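Long-range contacts in putative NAD dependent dehydrogenase (Micromonospora echinospora, PDB 6NOR), which binds NAD and is probably an NAD-dependent oxidoreductase acting in the biosynthesis of the antibiotic gentamicin: residues V90-A95 with L113-L118; I101-I106 with R126-A131; L139-N144 with L198-V203. All blocks are in the same frame, centred on the assembly; numbering follows the deposited sequence.

Contacts 1 and 2 both belong to the NAD-binding Rossmann fold, whereas contact 3 joins the end of its sheet to a helix of the C-terminal family region. Contact 1 ties neighbouring parallel strands through backbone hydrogen bonds; contact 2 sets two helices side by side over the same sheet by apolar packing alone. Its centre lies about 18 Å from that of the chain, with partly exposed Ala103 and Ala131 at its margin, while contacts 1 and 3 are buried throughout. Helix 98-107 connects the two strands of contact 1, and Val114 packs on Ala102. Val114 also bonds to the backbone of strand 139-141. Contacts 1 and 3 meet at NAD, where polar side chains and backbone carbonyls take over from aliphatic packing.

Contact 1. Residues V90-A95 with L113-L118; sequences VVATPA and LVEKPL. With NAD (nicotinamide-adenine-dinucleotide), chain G.
With CG1 turned anti to its own amide nitrogen (chi1 176°), Val90 keeps CG2 beside that nitrogen, where it meets CD2 of Leu113 at 4.4 Å on one face of the sheet. Glu115 starts toward the other strand: its CG lies 4.2 Å from CB of Ala92. A bend at chi2 (-54°) then leads the carboxylate away to the cofactor. Here OE1 accepts a hydrogen bond from the carboxamide N7N of NAD at 2.9 Å, while OE2 is bonded to His39 NE2, so each oxygen has a partner and the group's rotation is fixed.

The backbone evidence for parallel pairing is direct. Val91 N donates to Leu113 O at 2.8 Å and Val91 O accepts from Glu115 N at 3.0 Å, both with N-H...O angles of 173°. Val91 thus bonds on both sides of Val114, its partner in register. Beyond the strands the two segments stay in touch through Ala95 CB, 4.0 Å from CG of Pro117, whose preceding peptide is cis. The carbonyl oxygen of that same peptide, Lys116 O, accepts a hydrogen bond from the ribose hydroxyl O2D of NAD at 2.8 Å. Strand 86-91, helix 98-107 and strand 111-114 form a beta-alpha-beta crossover, and the Glu-Lys-Pro sequence following its second strand is characteristic of the GFO/IDH/MocA dehydrogenases, in which it lines the dinucleotide pocket of the Rossmann fold.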
# COMPACT_ATOMS: atom_id res chain seq x y z
N VAL A 90 37.03 10.50 10.57
CA VAL A 90 36.05 10.01 9.62
C VAL A 90 36.59 10.17 8.21
O VAL A 90 36.96 11.28 7.80
CB VAL A 90 34.71 10.76 9.74
CG1 VAL A 90 33.73 10.28 8.67
CG2 VAL A 90 34.11 10.53 11.09
N VAL A 91 36.64 9.07 7.47
CA VAL A 91 37.13 9.07 6.10
C VAL A 91 36.01 8.89 5.08
O VAL A 91 35.46 7.80 4.92
CB VAL A 91 38.19 7.99 5.89
CG1 VAL A 91 38.67 8.00 4.46
CG2 VAL A 91 39.34 8.22 6.82
N ALA A 92 35.66 9.97 4.40
CA ALA A 92 34.57 9.97 3.44
C ALA A 92 35.07 10.50 2.12
O ALA A 92 34.59 11.51 1.63
CB ALA A 92 33.39 10.81 3.97
N THR A 93 36.05 9.82 1.55
CA THR A 93 36.67 10.27 0.33
C THR A 93 36.33 9.25 -0.74
O THR A 93 35.66 8.28 -0.44
CB THR A 93 38.17 10.41 0.54
OG1 THR A 93 38.72 9.14 0.90
CG2 THR A 93 38.44 11.42 1.64
N PRO A 94 36.77 9.46 -2.00
CA PRO A 94 36.51 8.42 -3.00
C PRO A 94 37.06 7.07 -2.59
O PRO A 94 38.05 7.00 -1.82
CB PRO A 94 37.22 8.95 -4.23
CG PRO A 94 37.14 10.40 -4.09
CD PRO A 94 37.36 10.66 -2.64
N ALA A 95 36.42 6.01 -3.08
CA ALA A 95 36.68 4.65 -2.61
C ALA A 95 38.16 4.26 -2.62
O ALA A 95 38.65 3.71 -1.66
CB ALA A 95 35.87 3.66 -3.42
N LEU A 113 36.70 5.84 11.36
CA LEU A 113 35.49 5.37 10.71
C LEU A 113 35.66 5.59 9.22
O LEU A 113 35.80 6.72 8.80
CB LEU A 113 34.26 6.11 11.23
CG LEU A 113 32.94 6.02 10.45
CD1 LEU A 113 32.53 4.58 10.25
CD2 LEU A 113 31.82 6.77 11.16
N VAL A 114 35.69 4.50 8.45
CA VAL A 114 35.80 4.56 7.00
C VAL A 114 34.47 4.29 6.33
O VAL A 114 33.81 3.32 6.63
CB VAL A 114 36.79 3.51 6.45
CG1 VAL A 114 37.01 3.73 4.97
CG2 VAL A 114 38.09 3.56 7.22
N GLU A 115 34.07 5.18 5.43
CA GLU A 115 32.88 4.96 4.67
C GLU A 115 32.97 3.67 3.84
O GLU A 115 34.04 3.20 3.51
CB GLU A 115 32.61 6.13 3.75
CG GLU A 115 31.56 7.07 4.27
CD GLU A 115 30.25 6.37 4.63
OE1 GLU A 115 29.90 5.34 4.00
OE2 GLU A 115 29.56 6.86 5.54
N LYS A 116 31.80 3.10 3.57
CA LYS A 116 31.60 2.10 2.53
C LYS A 116 32.09 2.60 1.17
O LYS A 116 31.90 3.76 0.83
CB LYS A 116 30.10 1.77 2.46
CG LYS A 116 29.61 1.70 1.04
CD LYS A 116 28.36 2.41 0.86
CE LYS A 116 28.28 3.14 -0.46
NZ LYS A 116 26.94 3.79 -0.53
N PRO A 117 32.75 1.74 0.38
CA PRO A 117 33.21 0.41 0.77
C PRO A 117 34.51 0.54 1.55
O PRO A 117 35.28 1.44 1.23
CB PRO A 117 33.43 -0.30 -0.58
CG PRO A 117 33.78 0.80 -1.51
CD PRO A 117 33.04 2.04 -1.03
N LEU A 118 34.72 -0.30 2.56
CA LEU A 118 35.89 -0.15 3.43
C LEU A 118 37.14 0.03 2.57
O LEU A 118 37.72 1.09 2.56
CB LEU A 118 36.04 -1.37 4.35
CG LEU A 118 37.20 -1.26 5.35
CD1 LEU A 118 37.02 -0.03 6.16
CD2 LEU A 118 37.32 -2.48 6.27
PA NAD G . 31.77 13.29 -2.89
O1A NAD G . 32.33 13.32 -4.33
O2A NAD G . 30.52 14.06 -2.71
O5B NAD G . 32.85 13.86 -1.91
C5B NAD G . 34.18 13.37 -1.99
C4B NAD G . 35.06 14.43 -1.27
O4B NAD G . 36.25 13.96 -1.03
C3B NAD G . 35.26 15.61 -2.20
O3B NAD G . 35.02 16.75 -1.49
C2B NAD G . 36.76 15.51 -2.62
O2B NAD G . 37.26 16.88 -2.86
C1B NAD G . 37.29 15.03 -1.57
N9A NAD G . 38.52 14.31 -1.82
C8A NAD G . 38.89 13.57 -2.89
N7A NAD G . 40.12 13.05 -2.63
C5A NAD G . 40.49 13.46 -1.41
C6A NAD G . 41.62 13.25 -0.68
N6A NAD G . 42.72 12.50 -1.04
N1A NAD G . 41.74 13.78 0.53
C2A NAD G . 40.76 14.55 1.04
N3A NAD G . 39.64 14.77 0.30
C4A NAD G . 39.50 14.23 -0.91
O3 NAD G . 31.55 11.79 -2.52
PN NAD G . 30.64 11.19 -1.37
O1N NAD G . 30.62 12.00 -0.11
O2N NAD G . 29.23 10.98 -1.89
O5D NAD G . 31.26 9.78 -1.03
C5D NAD G . 32.41 9.68 -0.21
C4D NAD G . 32.43 8.28 0.44
O4D NAD G . 31.35 8.03 1.13
C3D NAD G . 32.47 7.17 -0.65
O3D NAD G . 33.28 6.22 -0.25
C2D NAD G . 31.01 6.70 -0.76
O2D NAD G . 30.97 5.30 -1.27
C1D NAD G . 30.57 6.80 0.46
N1N NAD G . 29.16 7.04 0.52
C2N NAD G . 28.41 6.39 1.50
C3N NAD G . 27.03 6.58 1.60
C7N NAD G . 26.28 5.80 2.70
O7N NAD G . 25.11 5.86 2.77
N7N NAD G . 27.02 4.98 3.59
C4N NAD G . 26.36 7.42 0.74
C5N NAD G . 27.10 8.09 -0.24
C6N NAD G . 28.51 7.89 -0.34

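Contact 2. Residues I101-I106 with R126-A131; sequences IAAQVI and RQLAAA
Apolar contacts between side chains centre on Leu128, whose two methyl groups divide the facing helix between them. CD2 meets CB of Ala102 at 4.0 Å. CD1 lies 3.9 Å from CD1 of Ile106 and 4.2 Å from CB of Ala103, so one branch touches two residues while the other touches a third. The first torsion of Leu128, -146°, departs from a staggered value; with it the side chain, which does not start straight at the other helix, ends against it. Ile106 and Leu128 cross obliquely and meet through their terminal methyls. The second branch of Ile106 works separately: chi1 of -74° sets CG2 anti to the amide nitrogen, and this methyl lies 4.2 Å from CB of Ala131, about one turn beyond Leu128.

The helices run in nearly the same direction, with 13° between the axes of the two segments and a closest approach of 10.3 Å. Such near-parallel alignment is expected of successive crossover helices on one face of a Rossmann sheet, and the neighbours confirm the placement. Ala102 packs on Val114 and Ile106 on Val112, both of strand 111-114, while the backbone of Leu128 and Ala129 lies against CD2 of Leu139 in the adjoining strand 139-141.

A second kind of contact is made by side chain against backbone. CD1 of Leu128 approaches CA of Ala103 at 4.0 Å, consistent with the small alanine side chain. In the reverse direction CG2 of Ile106 lies 3.8 Å from the carbonyl oxygen of Ala131. These are van der Waals contacts.

Hydrogen bonding stays within each helix. Ile106 N donates to Ala102 O and Ala131 N to Gln127 O, the i to i-4 pattern of an alpha helix, and no hydrogen bond passes between the two segments.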
# COMPACT_ATOMS: atom_id res chain seq x y z
N ILE A 101 44.58 6.49 3.19
CA ILE A 101 44.21 7.45 4.21
C ILE A 101 43.98 6.77 5.55
O ILE A 101 44.48 7.22 6.57
CB ILE A 101 42.97 8.26 3.78
CG1 ILE A 101 43.36 9.24 2.66
CG2 ILE A 101 42.40 9.04 4.93
CD1 ILE A 101 42.17 10.05 2.12
N ALA A 102 43.24 5.67 5.55
CA ALA A 102 42.99 4.96 6.80
C ALA A 102 44.24 4.32 7.36
O ALA A 102 44.36 4.19 8.56
CB ALA A 102 41.92 3.89 6.62
N ALA A 103 45.16 3.91 6.48
CA ALA A 103 46.41 3.30 6.94
C ALA A 103 47.27 4.34 7.67
O ALA A 103 47.91 4.05 8.66
CB ALA A 103 47.17 2.70 5.79
N GLN A 104 47.25 5.56 7.16
CA GLN A 104 48.01 6.65 7.76
C GLN A 104 47.38 7.13 9.09
O GLN A 104 48.08 7.45 10.04
CB GLN A 104 48.13 7.80 6.78
CG GLN A 104 48.96 8.96 7.27
CD GLN A 104 48.96 10.11 6.29
OE1 GLN A 104 48.58 9.96 5.12
NE2 GLN A 104 49.38 11.28 6.77
N VAL A 105 46.05 7.17 9.14
CA VAL A 105 45.35 7.54 10.36
C VAL A 105 45.60 6.53 11.46
O VAL A 105 45.82 6.89 12.61
CB VAL A 105 43.82 7.65 10.12
CG1 VAL A 105 43.07 7.78 11.43
CG2 VAL A 105 43.52 8.84 9.22
N ILE A 106 45.57 5.26 11.10
CA ILE A 106 45.83 4.19 12.03
C ILE A 106 47.27 4.21 12.51
O ILE A 106 47.55 4.00 13.67
CB ILE A 106 45.49 2.84 11.39
CG1 ILE A 106 43.96 2.69 11.32
CG2 ILE A 106 46.11 1.69 12.16
CD1 ILE A 106 43.51 1.52 10.48
N ARG A 126 41.71 -7.24 5.50
CA ARG A 126 42.30 -8.02 6.58
C ARG A 126 43.50 -7.30 7.20
O ARG A 126 43.70 -7.34 8.40
CB ARG A 126 42.73 -9.40 6.09
CG ARG A 126 41.58 -10.27 5.65
CD ARG A 126 42.08 -11.64 5.25
NE ARG A 126 41.01 -12.58 4.96
CZ ARG A 126 40.54 -13.48 5.82
NH1 ARG A 126 41.02 -13.53 7.05
NH2 ARG A 126 39.58 -14.30 5.45
N GLN A 127 44.29 -6.62 6.36
CA GLN A 127 45.51 -5.97 6.82
C GLN A 127 45.25 -4.67 7.55
O GLN A 127 45.93 -4.34 8.52
CB GLN A 127 46.45 -5.75 5.64
CG GLN A 127 46.94 -7.10 5.13
CD GLN A 127 47.57 -7.03 3.77
OE1 GLN A 127 48.22 -6.06 3.43
NE2 GLN A 127 47.40 -8.08 2.99
N LEU A 128 44.26 -3.93 7.09
CA LEU A 128 43.83 -2.74 7.80
C LEU A 128 43.27 -3.12 9.18
O LEU A 128 43.57 -2.50 10.19
CB LEU A 128 42.77 -2.02 7.01
CG LEU A 128 42.69 -0.51 7.05
CD1 LEU A 128 44.06 0.08 6.86
CD2 LEU A 128 41.77 -0.07 5.92
N ALA A 129 42.47 -4.17 9.21
CA ALA A 129 41.93 -4.64 10.46
C ALA A 129 43.02 -5.11 11.41
O ALA A 129 42.99 -4.79 12.59
CB ALA A 129 40.93 -5.73 10.21
N ALA A 130 43.99 -5.87 10.91
CA ALA A 130 45.10 -6.32 11.75
C ALA A 130 45.89 -5.12 12.25
O ALA A 130 46.32 -5.12 13.37
CB ALA A 130 46.01 -7.29 11.00
N ALA A 131 46.08 -4.10 11.41
CA ALA A 131 46.85 -2.92 11.83
C ALA A 131 46.16 -2.12 12.92
O ALA A 131 46.81 -1.60 13.82
CB ALA A 131 47.14 -2.03 10.63

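Contact 3. Residues L139-N144 with L198-V203; sequences LAHGGN and LGWHAV. With NAD (nicotinamide-adenine-dinucleotide), chain G.
His141 makes the first contact, bringing CD2 to CZ2 of Trp200 at 3.9 Å. The imidazole atom comes to the edge of the indole, in its plane, while the two side chains run at a slant to each other, so this is not a face-to-face stack. A chi1 of 67° places the His141 ring between its backbone nitrogen and carbonyl carbon, and from this position CD2 meets the indole. Its NE2 is hydrogen-bonded to Glu204, whose other carboxylate oxygen is weakly bonded to Trp200 NE1; one acid therefore serves both rings.

Gly142 follows as the centre of an inverse gamma turn. Its carbonyl oxygen lies at the edge of the His201 ring, 4.0 Å from CE1. Gly143 centres a second inverse gamma turn, and its CA lies near the edges of both rings, 4.4 Å from NE1 of Trp200 and 4.3 Å from CE1 of His201. This turning chain leaves the sheet at strand 139-141, the last strand of the Rossmann sheet within the chain, and passes the first turn of helix 199-209 of the GFO/IDH/MocA C-terminal region. The nicotinamide end of NAD thus lies where the two regions meet.

Asn144 turns its amide to the cofactor. A chi1 of 49° sets CG between the backbone nitrogen and the carbonyl carbon, and from there OD1 accepts a hydrogen bond from the carboxamide N7N of NAD at 2.8 Å, with an N-H...O angle of 159°. The same oxygen is 3.4 Å from CE1 of His201, whose ring also has N7N at its edge, 3.8 Å from NE2. ND2 is held by Ser311 O, which fixes the sense of the amide. Replacing Asn144 by a leucine would probably leave N7N without this acceptor and Ser311 O without its donor, with the carboxamide less firmly oriented. His201 NE2 itself has a weak hydrogen bond with Lys116 NZ.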
# COMPACT_ATOMS: atom_id res chain seq x y z
N LEU A 139 38.64 0.45 14.38
CA LEU A 139 38.35 0.54 12.96
C LEU A 139 36.87 0.23 12.76
O LEU A 139 36.39 -0.82 13.15
CB LEU A 139 39.21 -0.44 12.15
CG LEU A 139 38.87 -0.64 10.66
CD1 LEU A 139 38.98 0.64 9.88
CD2 LEU A 139 39.75 -1.71 10.03
N ALA A 140 36.15 1.16 12.16
CA ALA A 140 34.72 0.99 11.99
C ALA A 140 34.41 1.31 10.56
O ALA A 140 35.14 2.06 9.94
CB ALA A 140 33.96 1.91 12.95
N HIS A 141 33.34 0.73 10.02
CA HIS A 141 33.01 0.97 8.62
C HIS A 141 31.58 1.45 8.45
O HIS A 141 30.71 1.13 9.25
CB HIS A 141 33.24 -0.28 7.78
CG HIS A 141 32.31 -1.41 8.10
ND1 HIS A 141 32.52 -2.28 9.14
CD2 HIS A 141 31.15 -1.80 7.52
CE1 HIS A 141 31.53 -3.16 9.19
NE2 HIS A 141 30.68 -2.88 8.22
N GLY A 142 31.35 2.22 7.39
CA GLY A 142 30.08 2.90 7.21
C GLY A 142 28.92 2.13 6.60
O GLY A 142 28.25 2.66 5.72
N GLY A 143 28.64 0.92 7.08
CA GLY A 143 27.40 0.25 6.73
C GLY A 143 26.21 0.70 7.57
O GLY A 143 25.81 0.02 8.50
N ASN A 144 25.65 1.85 7.24
CA ASN A 144 24.62 2.47 8.08
C ASN A 144 23.27 1.76 8.14
O ASN A 144 22.59 1.87 9.15
CB ASN A 144 24.39 3.92 7.63
CG ASN A 144 24.20 4.04 6.13
OD1 ASN A 144 25.15 3.88 5.38
ND2 ASN A 144 22.99 4.31 5.69
N LEU A 198 26.17 0.08 -4.17
CA LEU A 198 24.90 -0.31 -3.56
C LEU A 198 24.97 -1.74 -3.06
O LEU A 198 24.36 -2.09 -2.06
CB LEU A 198 23.74 -0.17 -4.56
CG LEU A 198 23.59 1.20 -5.21
CD1 LEU A 198 22.45 1.19 -6.19
CD2 LEU A 198 23.37 2.29 -4.19
N GLY A 199 25.74 -2.55 -3.77
CA GLY A 199 25.85 -3.95 -3.46
C GLY A 199 26.51 -4.15 -2.12
O GLY A 199 26.26 -5.13 -1.46
N TRP A 200 27.37 -3.22 -1.73
CA TRP A 200 27.92 -3.26 -0.39
C TRP A 200 26.81 -3.39 0.65
O TRP A 200 26.84 -4.27 1.50
CB TRP A 200 28.76 -2.01 -0.07
CG TRP A 200 29.30 -2.10 1.33
CD1 TRP A 200 28.64 -1.83 2.49
CD2 TRP A 200 30.60 -2.55 1.70
NE1 TRP A 200 29.45 -2.07 3.56
CE2 TRP A 200 30.66 -2.51 3.10
CE3 TRP A 200 31.72 -2.97 0.99
CZ2 TRP A 200 31.79 -2.87 3.80
CZ3 TRP A 200 32.84 -3.32 1.68
CH2 TRP A 200 32.88 -3.27 3.08
N HIS A 201 25.84 -2.49 0.58
CA HIS A 201 24.73 -2.49 1.53
C HIS A 201 23.85 -3.69 1.40
O HIS A 201 23.41 -4.25 2.40
CB HIS A 201 23.88 -1.27 1.34
CG HIS A 201 24.56 -0.01 1.69
ND1 HIS A 201 25.02 0.25 2.95
CD2 HIS A 201 24.86 1.09 0.95
CE1 HIS A 201 25.57 1.45 2.99
NE2 HIS A 201 25.48 1.97 1.78
N ALA A 202 23.57 -4.07 0.18
CA ALA A 202 22.65 -5.16 -0.04
C ALA A 202 23.26 -6.43 0.57
O ALA A 202 22.57 -7.18 1.25
CB ALA A 202 22.35 -5.33 -1.52
N VAL A 203 24.55 -6.64 0.35
CA VAL A 203 25.19 -7.85 0.85
C VAL A 203 25.28 -7.83 2.38
O VAL A 203 25.02 -8.82 3.02
CB VAL A 203 26.58 -8.05 0.25
CG1 VAL A 203 27.29 -9.18 0.95
CG2 VAL A 203 26.46 -8.36 -1.24
PA NAD G . 31.77 13.29 -2.89
O1A NAD G . 32.33 13.32 -4.33
O2A NAD G . 30.52 14.06 -2.71
O5B NAD G . 32.85 13.86 -1.91
C5B NAD G . 34.18 13.37 -1.99
C4B NAD G . 35.06 14.43 -1.27
O4B NAD G . 36.25 13.96 -1.03
C3B NAD G . 35.26 15.61 -2.20
O3B NAD G . 35.02 16.75 -1.49
C2B NAD G . 36.76 15.51 -2.62
O2B NAD G . 37.26 16.88 -2.86
C1B NAD G . 37.29 15.03 -1.57
N9A NAD G . 38.52 14.31 -1.82
C8A NAD G . 38.89 13.57 -2.89
N7A NAD G . 40.12 13.05 -2.63
C5A NAD G . 40.49 13.46 -1.41
C6A NAD G . 41.62 13.25 -0.68
N6A NAD G . 42.72 12.50 -1.04
N1A NAD G . 41.74 13.78 0.53
C2A NAD G . 40.76 14.55 1.04
N3A NAD G . 39.64 14.77 0.30
C4A NAD G . 39.50 14.23 -0.91
O3 NAD G . 31.55 11.79 -2.52
PN NAD G . 30.64 11.19 -1.37
O1N NAD G . 30.62 12.00 -0.11
O2N NAD G . 29.23 10.98 -1.89
O5D NAD G . 31.26 9.78 -1.03
C5D NAD G . 32.41 9.68 -0.21
C4D NAD G . 32.43 8.28 0.44
O4D NAD G . 31.35 8.03 1.13
C3D NAD G . 32.47 7.17 -0.65
O3D NAD G . 33.28 6.22 -0.25
C2D NAD G . 31.01 6.70 -0.76
O2D NAD G . 30.97 5.30 -1.27
C1D NAD G . 30.57 6.80 0.46
N1N NAD G . 29.16 7.04 0.52
C2N NAD G . 28.41 6.39 1.50
C3N NAD G . 27.03 6.58 1.60
C7N NAD G . 26.28 5.80 2.70
O7N NAD G . 25.11 5.86 2.77
N7N NAD G . 27.02 4.98 3.59
C4N NAD G . 26.36 7.42 0.74
C5N NAD G . 27.10 8.09 -0.24
C6N NAD G . 28.51 7.89 -0.34